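Chloramphenicol acetyltransferase (Aliivibrio fischeri, PDB 6PXA) probably transfers the acetyl group of acetyl-CoA to the 3-hydroxyl of chloramphenicol, as a trimeric acyltransferase of the hexapeptide-repeat family. Local coordinates at residues K197-I202 with E209-Y214; G125-I130 with I186-W191; G145-A150 with K172-E177; A152-N157 with S162-N167. All blocks are in the same frame, centred on the assembly; numbering follows the deposited sequence. Where two conformers were deposited one is given.

Contact 1: residues K197-I202 with E209-Y214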
# COMPACT_ATOMS: atom_id res chain seq x y z
N LYS B 197 -32.62 -11.14 -14.08
CA LYS B 197 -32.75 -12.56 -13.80
C LYS B 197 -32.92 -13.37 -15.09
O LYS B 197 -32.20 -14.35 -15.31
CB LYS B 197 -33.91 -12.79 -12.83
CG LYS B 197 -33.69 -12.11 -11.49
CD LYS B 197 -34.79 -12.43 -10.50
CE LYS B 197 -34.82 -13.91 -10.17
NZ LYS B 197 -35.76 -14.21 -9.06
N ASN B 198 -33.84 -12.93 -15.96
CA ASN B 198 -34.14 -13.68 -17.18
C ASN B 198 -32.92 -13.80 -18.09
O ASN B 198 -32.80 -14.78 -18.83
CB ASN B 198 -35.27 -13.02 -17.98
CG ASN B 198 -36.62 -13.18 -17.32
OD1 ASN B 198 -36.77 -13.96 -16.39
ND2 ASN B 198 -37.61 -12.45 -17.82
N THR B 199 -32.03 -12.82 -18.07
CA THR B 199 -30.89 -12.85 -18.96
C THR B 199 -29.61 -13.25 -18.25
O THR B 199 -28.52 -13.11 -18.81
CB THR B 199 -30.73 -11.50 -19.65
OG1 THR B 199 -32.03 -10.92 -19.81
CG2 THR B 199 -30.15 -11.69 -21.02
N MET B 200 -29.72 -13.76 -17.02
CA MET B 200 -28.54 -14.11 -16.24
C MET B 200 -27.62 -15.08 -16.97
O MET B 200 -26.39 -15.01 -16.81
CB MET B 200 -28.98 -14.68 -14.89
CG MET B 200 -27.83 -14.96 -13.95
SD MET B 200 -26.78 -13.52 -13.69
CE MET B 200 -28.01 -12.37 -13.06
N GLU B 201 -28.18 -15.99 -17.77
CA GLU B 201 -27.35 -16.89 -18.57
C GLU B 201 -26.49 -16.13 -19.57
O GLU B 201 -25.37 -16.55 -19.87
CB GLU B 201 -28.24 -17.92 -19.28
CG GLU B 201 -27.67 -19.32 -19.33
CD GLU B 201 -27.05 -19.67 -20.68
OE1 GLU B 201 -26.51 -18.75 -21.34
OE2 GLU B 201 -27.12 -20.86 -21.08
N ILE B 202 -27.00 -15.02 -20.09
CA ILE B 202 -26.19 -14.23 -21.02
C ILE B 202 -25.18 -13.36 -20.28
O ILE B 202 -24.04 -13.22 -20.73
CB ILE B 202 -27.09 -13.37 -21.94
CG1 ILE B 202 -28.10 -14.24 -22.68
CG2 ILE B 202 -26.24 -12.60 -22.94
CD1 ILE B 202 -28.93 -13.46 -23.71
N GLU B 209 -23.83 -9.58 -27.90
CA GLU B 209 -24.82 -9.45 -28.96
C GLU B 209 -26.12 -10.17 -28.62
O GLU B 209 -27.21 -9.68 -28.95
CB GLU B 209 -24.26 -9.97 -30.28
CG GLU B 209 -23.17 -9.09 -30.85
CD GLU B 209 -22.77 -9.51 -32.24
OE1 GLU B 209 -23.27 -10.56 -32.72
OE2 GLU B 209 -21.95 -8.81 -32.87
N GLU B 210 -26.03 -11.33 -27.97
CA GLU B 210 -27.22 -11.95 -27.39
C GLU B 210 -27.89 -11.00 -26.41
O GLU B 210 -29.11 -10.81 -26.44
CB GLU B 210 -26.86 -13.26 -26.70
CG GLU B 210 -26.82 -14.49 -27.57
CD GLU B 210 -26.60 -15.76 -26.76
OE1 GLU B 210 -25.44 -16.18 -26.57
OE2 GLU B 210 -27.60 -16.35 -26.30
N LEU B 211 -27.10 -10.39 -25.53
CA LEU B 211 -27.67 -9.44 -24.58
C LEU B 211 -28.39 -8.31 -25.32
O LEU B 211 -29.49 -7.90 -24.92
CB LEU B 211 -26.58 -8.89 -23.67
CG LEU B 211 -27.14 -8.18 -22.43
CD1 LEU B 211 -27.85 -9.17 -21.54
CD2 LEU B 211 -26.07 -7.42 -21.64
N GLU B 212 -27.78 -7.80 -26.40
CA GLU B 212 -28.38 -6.70 -27.14
C GLU B 212 -29.68 -7.12 -27.80
O GLU B 212 -30.61 -6.31 -27.91
CB GLU B 212 -27.39 -6.18 -28.19
CG GLU B 212 -27.87 -4.98 -28.97
CD GLU B 212 -27.05 -4.71 -30.22
OE1 GLU B 212 -26.35 -5.62 -30.70
OE2 GLU B 212 -27.13 -3.58 -30.74
N GLN B 213 -29.78 -8.38 -28.25
CA GLN B 213 -31.03 -8.85 -28.83
C GLN B 213 -32.11 -8.99 -27.77
O GLN B 213 -33.27 -8.62 -28.01
CB GLN B 213 -30.83 -10.18 -29.56
CG GLN B 213 -29.99 -10.11 -30.82
CD GLN B 213 -30.59 -9.22 -31.90
OE1 GLN B 213 -31.80 -9.26 -32.18
NE2 GLN B 213 -29.74 -8.41 -32.53
N TYR B 214 -31.77 -9.52 -26.59
CA TYR B 214 -32.76 -9.61 -25.52
C TYR B 214 -33.32 -8.23 -25.20
O TYR B 214 -34.54 -8.08 -25.00
CB TYR B 214 -32.17 -10.23 -24.25
CG TYR B 214 -33.21 -10.38 -23.15
CD1 TYR B 214 -33.47 -9.35 -22.25
CD2 TYR B 214 -33.96 -11.54 -23.04
CE1 TYR B 214 -34.45 -9.48 -21.27
CE2 TYR B 214 -34.92 -11.69 -22.07
CZ TYR B 214 -35.17 -10.66 -21.19
OH TYR B 214 -36.15 -10.83 -20.23
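Ile202 and Leu211 bring the two backbones closest, with 6.1 Å between their CA atoms. The contact is a helix-helix packing inside the C-terminal helical region that follows the left-handed beta-helix of this family. Residues 197-202 span the end of helix 193-198 and the start of helix 200-203, and residues 209-214 belong to helix 208-219. Thr199 sits at the break between helix 193-198 and helix 200-203, and its side chain meets the Tyr214 ring. Its OG1 lies over the ring centre, 3.1 Å above the plane, and is hydrogen-bonded to His195 O. The Tyr214 ring reaches across because CG stands anti to the backbone N (chi1 -177°). The Thr199 methyl packs mainly on Leu211: CG2 is 3.5 Å from Leu211 CD1, a tight carbon pair. Ile202 fills the other end. Its CG2 packs on Leu211 CB at 3.8 Å, and its CD1 lies 3.6 Å from Glu210 CB. Magnesium binding by Glu210 has been seen for this protein, but no metal is bound to this chain here. Leu211 also rests on Leu183 and Ile186 of helix 177-186, and Ile98 of the second subunit packs on both Ile202 and Leu211. At the tyrosine end, Tyr214 OH is hydrogen-bonded to His195 ND1, and Asn198 OD1 to Gln194 NE2. Asn198 ND2 donates to Tyr214 OH over 3.3 Å, with an N-H...O angle of 155° and the oxygen in the amide plane.

Contact 2: residues G125-I130 with I186-W191; sequences GNDVWI and IKWWDW
Asn126 lies flat against the indole of Trp189, and its CA is 7.0 Å from that of Trp189. Its CB stands over one face of the five-membered ring, 3.5 Å from the centroid, a CH-pi contact. The amide runs on over the same ring, with its plane only 16° from the ring plane. Asn126 ND2 comes within 3.2 Å of Trp189 NE1, but both are donors and do not bond. Asn126 OD1 instead accepts from Lys75 N, which helps hold the amide flat. On the far face of this indole lies Lys187 CA.

Asp127 follows with positive phi. With CG anti to its backbone N (chi1 -175°), its carboxylate meets the edge of Trp188, where CG is 4.0 Å from Trp188 CZ2. The carboxylate and ring planes are 66° apart. Asp127 OD1 accepts from Ser99 OG and Thr100 N of the second subunit, so OD1 is satisfied across the interface, while OD2 makes a long, weak ion pair with Arg174 NH1. Beyond it the chain enters strand 129-130. Here a turn of the left-handed beta-helix, the hexapeptide-repeat fold, meets the tryptophan-rich loop between helix 177-186 and helix 193-198.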
# COMPACT_ATOMS: atom_id res chain seq x y z
N GLY B 125 -19.03 4.32 -11.48
CA GLY B 125 -20.17 3.92 -12.29
C GLY B 125 -20.66 2.53 -11.93
O GLY B 125 -20.34 2.02 -10.85
N ASN B 126 -21.40 1.90 -12.83
CA ASN B 126 -22.04 0.62 -12.57
C ASN B 126 -21.16 -0.52 -13.06
O ASN B 126 -20.40 -0.37 -14.01
CB ASN B 126 -23.40 0.56 -13.28
CG ASN B 126 -24.27 1.73 -12.92
OD1 ASN B 126 -24.89 1.74 -11.86
ND2 ASN B 126 -24.31 2.74 -13.79
N ASP B 127 -21.29 -1.66 -12.39
CA ASP B 127 -20.58 -2.87 -12.77
C ASP B 127 -19.06 -2.65 -12.72
O ASP B 127 -18.33 -3.03 -13.63
CB ASP B 127 -21.02 -3.36 -14.15
CG ASP B 127 -20.38 -4.70 -14.52
OD1 ASP B 127 -20.31 -5.58 -13.64
OD2 ASP B 127 -19.91 -4.86 -15.67
N VAL B 128 -18.59 -2.02 -11.65
CA VAL B 128 -17.17 -1.71 -11.48
C VAL B 128 -16.60 -2.59 -10.39
O VAL B 128 -17.18 -2.73 -9.31
CB VAL B 128 -16.95 -0.22 -11.17
CG1 VAL B 128 -15.49 0.06 -10.79
CG2 VAL B 128 -17.34 0.63 -12.36
N TRP B 129 -15.49 -3.26 -10.72
CA TRP B 129 -14.76 -4.14 -9.81
C TRP B 129 -13.51 -3.40 -9.36
O TRP B 129 -12.69 -3.01 -10.19
CB TRP B 129 -14.40 -5.44 -10.53
CG TRP B 129 -13.59 -6.43 -9.75
CD1 TRP B 129 -13.52 -6.58 -8.40
CD2 TRP B 129 -12.74 -7.43 -10.32
NE1 TRP B 129 -12.65 -7.61 -8.08
CE2 TRP B 129 -12.17 -8.15 -9.24
CE3 TRP B 129 -12.40 -7.78 -11.62
CZ2 TRP B 129 -11.28 -9.20 -9.44
CZ3 TRP B 129 -11.50 -8.83 -11.81
CH2 TRP B 129 -10.95 -9.51 -10.72
N ILE B 130 -13.38 -3.19 -8.05
CA ILE B 130 -12.27 -2.43 -7.47
C ILE B 130 -11.46 -3.37 -6.59
O ILE B 130 -11.91 -3.78 -5.51
CB ILE B 130 -12.75 -1.20 -6.67
CG1 ILE B 130 -13.57 -0.26 -7.57
CG2 ILE B 130 -11.56 -0.46 -6.03
CD1 ILE B 130 -14.08 0.97 -6.87
N ILE B 186 -27.66 -0.08 -23.72
CA ILE B 186 -28.71 -0.94 -23.17
C ILE B 186 -28.72 -0.90 -21.64
O ILE B 186 -29.78 -1.09 -21.03
CB ILE B 186 -28.58 -2.39 -23.69
CG1 ILE B 186 -27.26 -3.03 -23.25
CG2 ILE B 186 -28.71 -2.46 -25.22
CD1 ILE B 186 -27.09 -4.44 -23.86
N LYS B 187 -27.57 -0.65 -21.01
CA LYS B 187 -27.50 -0.39 -19.57
C LYS B 187 -28.28 -1.43 -18.76
O LYS B 187 -29.26 -1.11 -18.08
CB LYS B 187 -28.00 1.02 -19.24
CG LYS B 187 -27.29 2.14 -19.96
CD LYS B 187 -27.72 3.47 -19.37
CE LYS B 187 -27.18 4.66 -20.17
NZ LYS B 187 -28.04 5.03 -21.32
N TRP B 188 -27.81 -2.68 -18.83
CA TRP B 188 -28.53 -3.79 -18.19
C TRP B 188 -28.67 -3.59 -16.69
O TRP B 188 -29.57 -4.18 -16.08
CB TRP B 188 -27.85 -5.14 -18.46
CG TRP B 188 -26.46 -5.30 -17.80
CD1 TRP B 188 -25.26 -5.17 -18.42
CD2 TRP B 188 -26.16 -5.63 -16.41
NE1 TRP B 188 -24.23 -5.38 -17.52
CE2 TRP B 188 -24.76 -5.66 -16.28
CE3 TRP B 188 -26.95 -5.90 -15.29
CZ2 TRP B 188 -24.13 -5.94 -15.07
CZ3 TRP B 188 -26.34 -6.16 -14.09
CH2 TRP B 188 -24.93 -6.19 -13.98
N TRP B 189 -27.78 -2.80 -16.07
CA TRP B 189 -27.90 -2.53 -14.64
C TRP B 189 -29.16 -1.72 -14.31
O TRP B 189 -29.59 -1.71 -13.16
CB TRP B 189 -26.64 -1.81 -14.12
CG TRP B 189 -26.16 -0.74 -15.05
CD1 TRP B 189 -26.62 0.54 -15.12
CD2 TRP B 189 -25.14 -0.86 -16.05
NE1 TRP B 189 -25.95 1.22 -16.11
CE2 TRP B 189 -25.03 0.39 -16.69
CE3 TRP B 189 -24.29 -1.91 -16.45
CZ2 TRP B 189 -24.11 0.62 -17.72
CZ3 TRP B 189 -23.38 -1.67 -17.46
CH2 TRP B 189 -23.31 -0.42 -18.10
N ASP B 190 -29.79 -1.10 -15.30
CA ASP B 190 -31.00 -0.32 -15.06
C ASP B 190 -32.28 -1.09 -15.38
O ASP B 190 -33.37 -0.58 -15.13
CB ASP B 190 -30.95 0.97 -15.87
CG ASP B 190 -30.00 1.99 -15.27
OD1 ASP B 190 -29.78 1.96 -14.04
OD2 ASP B 190 -29.48 2.84 -16.03
N TRP B 191 -32.17 -2.31 -15.93
CA TRP B 191 -33.34 -3.11 -16.27
C TRP B 191 -34.11 -3.50 -15.01
O TRP B 191 -33.52 -3.64 -13.93
CB TRP B 191 -32.92 -4.39 -17.00
CG TRP B 191 -32.28 -4.19 -18.32
CD1 TRP B 191 -32.04 -3.01 -18.95
CD2 TRP B 191 -31.77 -5.21 -19.19
NE1 TRP B 191 -31.41 -3.23 -20.15
CE2 TRP B 191 -31.24 -4.58 -20.32
CE3 TRP B 191 -31.70 -6.61 -19.10
CZ2 TRP B 191 -30.65 -5.29 -21.37
CZ3 TRP B 191 -31.12 -7.31 -20.14
CH2 TRP B 191 -30.61 -6.65 -21.27

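Contact 3: residues G145-A150 with K172-E177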
# COMPACT_ATOMS: atom_id res chain seq x y z
N GLY B 145 -18.34 -0.52 -15.90
CA GLY B 145 -17.64 -1.69 -16.37
C GLY B 145 -16.14 -1.70 -16.18
O GLY B 145 -15.48 -2.67 -16.60
N ALA B 146 -15.55 -0.67 -15.57
CA ALA B 146 -14.11 -0.66 -15.39
C ALA B 146 -13.65 -1.70 -14.36
O ALA B 146 -14.41 -2.18 -13.52
CB ALA B 146 -13.61 0.71 -14.95
N ILE B 147 -12.37 -2.05 -14.44
CA ILE B 147 -11.71 -2.89 -13.44
C ILE B 147 -10.51 -2.12 -12.94
O ILE B 147 -9.69 -1.66 -13.75
CB ILE B 147 -11.28 -4.26 -14.00
CG1 ILE B 147 -12.51 -5.07 -14.41
CG2 ILE B 147 -10.50 -5.04 -12.98
CD1 ILE B 147 -12.18 -6.26 -15.25
N ILE B 148 -10.44 -1.93 -11.63
CA ILE B 148 -9.32 -1.28 -10.98
C ILE B 148 -8.48 -2.39 -10.33
O ILE B 148 -8.99 -3.17 -9.52
CB ILE B 148 -9.76 -0.24 -9.94
CG1 ILE B 148 -10.68 0.83 -10.55
CG2 ILE B 148 -8.53 0.42 -9.28
CD1 ILE B 148 -10.13 1.46 -11.85
N GLY B 149 -7.22 -2.46 -10.71
CA GLY B 149 -6.37 -3.52 -10.18
C GLY B 149 -6.09 -3.36 -8.70
O GLY B 149 -6.16 -2.26 -8.14
N ALA B 150 -5.77 -4.49 -8.05
CA ALA B 150 -5.30 -4.45 -6.68
C ALA B 150 -4.14 -3.46 -6.59
O ALA B 150 -3.30 -3.40 -7.50
CB ALA B 150 -4.85 -5.84 -6.22
N LYS B 172 -5.73 -2.68 -20.75
CA LYS B 172 -6.59 -3.17 -21.83
C LYS B 172 -7.99 -2.62 -21.61
O LYS B 172 -8.31 -2.06 -20.56
CB LYS B 172 -6.65 -4.69 -21.89
CG LYS B 172 -7.15 -5.34 -20.61
CD LYS B 172 -7.31 -6.85 -20.82
CE LYS B 172 -8.32 -7.12 -21.93
NZ LYS B 172 -8.85 -8.51 -21.92
N LYS B 173 -8.82 -2.80 -22.63
CA LYS B 173 -10.26 -2.63 -22.54
C LYS B 173 -10.90 -4.02 -22.61
O LYS B 173 -10.42 -4.88 -23.35
CB LYS B 173 -10.79 -1.72 -23.65
CG LYS B 173 -10.23 -0.30 -23.56
CD LYS B 173 -11.05 0.70 -24.36
CE LYS B 173 -12.10 1.37 -23.49
NZ LYS B 173 -12.90 2.39 -24.24
N ARG B 174 -11.92 -4.26 -21.79
CA ARG B 174 -12.46 -5.62 -21.68
C ARG B 174 -13.03 -6.10 -23.00
O ARG B 174 -12.96 -7.30 -23.31
CB ARG B 174 -13.53 -5.68 -20.59
CG ARG B 174 -13.00 -5.53 -19.15
CD ARG B 174 -14.14 -5.25 -18.17
NE ARG B 174 -15.07 -6.37 -18.05
CZ ARG B 174 -16.32 -6.27 -17.58
NH1 ARG B 174 -16.82 -5.11 -17.17
NH2 ARG B 174 -17.07 -7.35 -17.51
N PHE B 175 -13.62 -5.20 -23.80
CA PHE B 175 -14.26 -5.56 -25.06
C PHE B 175 -13.88 -4.56 -26.15
O PHE B 175 -13.35 -3.48 -25.88
CB PHE B 175 -15.78 -5.62 -24.91
CG PHE B 175 -16.23 -6.41 -23.72
CD1 PHE B 175 -16.22 -7.79 -23.75
CD2 PHE B 175 -16.64 -5.77 -22.55
CE1 PHE B 175 -16.63 -8.52 -22.65
CE2 PHE B 175 -17.04 -6.49 -21.45
CZ PHE B 175 -17.03 -7.88 -21.50
N ASP B 176 -14.17 -4.95 -27.40
CA ASP B 176 -14.02 -4.05 -28.53
C ASP B 176 -14.92 -2.83 -28.39
O ASP B 176 -15.95 -2.86 -27.72
CB ASP B 176 -14.35 -4.77 -29.84
CG ASP B 176 -13.88 -6.20 -29.83
OD1 ASP B 176 -14.08 -6.87 -28.78
OD2 ASP B 176 -13.31 -6.65 -30.85
N GLU B 177 -14.52 -1.74 -29.06
CA GLU B 177 -15.23 -0.47 -28.91
C GLU B 177 -16.70 -0.59 -29.27
O GLU B 177 -17.57 -0.05 -28.58
CB GLU B 177 -14.56 0.62 -29.76
CG GLU B 177 -13.19 1.08 -29.26
CD GLU B 177 -13.26 1.79 -27.92
OE1 GLU B 177 -14.31 2.38 -27.60
OE2 GLU B 177 -12.26 1.74 -27.18
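Arg174, just after strand 169-173, reaches past Val163 of strand 162-165 to Gly145 and Ile147. Just before it, Lys173 stays within its own segment and forms a salt bridge from NZ to Glu177 OE2 (3.1 Å), met on the syn side of the carboxylate. Arg174 then reaches across. A bend at chi3 (65°) turns its guanidinium toward the backbone of Gly145. NH1 donates to Gly145 O over 2.8 Å at an N-H...O angle of 157°, with the oxygen near the guanidinium plane. Gly145 has positive phi and a bare CA, which NH1 approaches to 3.6 Å. The aliphatic part of the arginine is used as well: its CD packs on Ile147 CD1 at 3.7 Å, the two side chains crossing at about a right angle.

The other nitrogens turn to the second subunit. NE donates to Ala95 O there, and NH2 makes weak bonds to Trp97 O and Ile98 O. The buried charge is thus held largely by backbone carbonyls. Phe175 comes next, and its CE2 lies over one guanidinium face, 3.8 Å above the plane. Arg174 lies against strands 147-148 and 162-165 and the second subunit, and Phe175 carries the packing on to Ile180 and Leu183 of helix 177-186.

Contact 4: residues A152-N157 with S162-N167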
# COMPACT_ATOMS: atom_id res chain seq x y z
N ALA B 152 -3.88 -0.42 -7.23
CA ALA B 152 -3.84 0.70 -8.15
C ALA B 152 -4.04 2.02 -7.41
O ALA B 152 -4.69 2.09 -6.37
CB ALA B 152 -4.91 0.54 -9.23
N VAL B 153 -3.43 3.07 -7.94
CA VAL B 153 -3.57 4.42 -7.40
C VAL B 153 -4.18 5.27 -8.51
O VAL B 153 -3.50 5.63 -9.49
CB VAL B 153 -2.24 4.98 -6.90
CG1 VAL B 153 -2.44 6.42 -6.33
CG2 VAL B 153 -1.63 4.04 -5.85
N ILE B 154 -5.46 5.55 -8.39
CA ILE B 154 -6.27 6.11 -9.47
C ILE B 154 -6.38 7.61 -9.23
O ILE B 154 -7.00 8.04 -8.25
CB ILE B 154 -7.64 5.44 -9.54
CG1 ILE B 154 -7.44 3.94 -9.72
CG2 ILE B 154 -8.45 6.00 -10.69
CD1 ILE B 154 -6.74 3.58 -11.06
N THR B 155 -5.74 8.40 -10.09
CA THR B 155 -5.80 9.86 -9.96
C THR B 155 -6.43 10.54 -11.16
O THR B 155 -6.61 11.76 -11.12
CB THR B 155 -4.40 10.46 -9.75
OG1 THR B 155 -3.60 10.17 -10.90
CG2 THR B 155 -3.73 9.88 -8.52
N LYS B 156 -6.75 9.80 -12.21
CA LYS B 156 -7.37 10.32 -13.42
C LYS B 156 -8.67 9.58 -13.64
O LYS B 156 -8.87 8.49 -13.09
CB LYS B 156 -6.44 10.12 -14.62
CG LYS B 156 -5.02 10.59 -14.37
CD LYS B 156 -4.20 10.52 -15.65
CE LYS B 156 -2.84 11.20 -15.47
NZ LYS B 156 -2.08 11.22 -16.75
N ASN B 157 -9.56 10.16 -14.45
CA ASN B 157 -10.77 9.45 -14.85
C ASN B 157 -10.45 8.16 -15.60
O ASN B 157 -9.48 8.08 -16.36
CB ASN B 157 -11.66 10.35 -15.74
CG ASN B 157 -12.26 11.49 -14.98
OD1 ASN B 157 -12.41 11.41 -13.75
ND2 ASN B 157 -12.61 12.57 -15.67
N SER B 162 -12.48 -0.03 -19.07
CA SER B 162 -11.03 -0.05 -18.97
C SER B 162 -10.57 -0.92 -17.80
O SER B 162 -11.23 -1.03 -16.76
CB SER B 162 -10.51 1.39 -18.78
OG SER B 162 -10.55 2.11 -20.00
N VAL B 163 -9.38 -1.52 -17.96
CA VAL B 163 -8.67 -2.17 -16.87
C VAL B 163 -7.44 -1.34 -16.53
O VAL B 163 -6.59 -1.09 -17.40
CB VAL B 163 -8.25 -3.61 -17.25
CG1 VAL B 163 -7.61 -4.33 -16.06
CG2 VAL B 163 -9.44 -4.36 -17.80
N VAL B 164 -7.32 -0.92 -15.27
CA VAL B 164 -6.30 0.05 -14.87
C VAL B 164 -5.58 -0.48 -13.64
O VAL B 164 -6.22 -0.91 -12.68
CB VAL B 164 -6.91 1.44 -14.59
CG1 VAL B 164 -5.81 2.53 -14.43
CG2 VAL B 164 -7.89 1.83 -15.70
N VAL B 165 -4.25 -0.45 -13.68
CA VAL B 165 -3.42 -0.91 -12.57
C VAL B 165 -2.38 0.16 -12.26
O VAL B 165 -2.13 1.06 -13.05
CB VAL B 165 -2.70 -2.25 -12.85
CG1 VAL B 165 -3.69 -3.33 -13.29
CG2 VAL B 165 -1.68 -2.08 -13.97
N GLY B 166 -1.75 0.01 -11.09
CA GLY B 166 -0.61 0.84 -10.78
C GLY B 166 -0.92 2.32 -10.87
O GLY B 166 -2.01 2.78 -10.49
N ASN B 167 0.02 3.06 -11.43
CA ASN B 167 -0.06 4.52 -11.54
C ASN B 167 -0.85 4.92 -12.80
O ASN B 167 -0.31 5.39 -13.81
CB ASN B 167 1.36 5.10 -11.51
CG ASN B 167 1.40 6.63 -11.55
OD1 ASN B 167 0.39 7.31 -11.37
ND2 ASN B 167 2.60 7.17 -11.79
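Ile154 and Val164 meet through their torsions: Ile154 CG1 is anti to its carbonyl carbon (chi1 -57°), and Val164 CG1 is anti to its backbone N. Ile154 starts out away from the other segment, but chi2 of -64° folds CD1 back toward Val164. Both residues belong to the last turns of the left-handed beta-helix. Strand 153-154 is the last within this chain of one parallel sheet, and strand 162-165 lies in the mixed sheet, so the apolar pair joins two walls of the coil from within. Ile154 CD1 lies 3.7 Å from Val164 CG1.

Ala152 sits where the chain turns. Its CB packs against backbone, 3.7 Å from Gly166 N and 3.9 Å from Val165 CA. Gly166 has a positive phi, and its backbone lies close to Ala152: the two CA atoms are 4.2 Å apart. On the exposed side, Thr155 OG1 is hydrogen-bonded to Asn168 ND2. Around the threefold assembly, Val153 packs on Arg151 of the third subunit, and Asn167 on Val165 of the third subunit. One backbone bond joins the segments: Val153 N donates to Gly166 O over 2.9 Å, nearly straight at 169°, with the donor above the carbonyl plane.

How the contacts relate
Contacts 2, 3 and 4 each have a segment on the beta-helix, and contact 1 lies in the helices beyond it. Contact 4 is nested in the chain loop closed by contact 3, which in turn is nested in that of contact 2. Backbone bonds probably join neighbours: Asn126 O to Gly145 N (2.8 Å) between contacts 2 and 3, and Gly149 N to Val164 O (2.7 Å) between 3 and 4. Contact 1 meets contact 2 through Trp191, whose CH2 is 3.8 Å from Leu211 CD1. Contacts 1 and 4 are farthest apart, with centres about 30 Å from each other. The Trp188 side chain is about 10 Å from bound taurocholic acid and about 12 Å from that of Glu210.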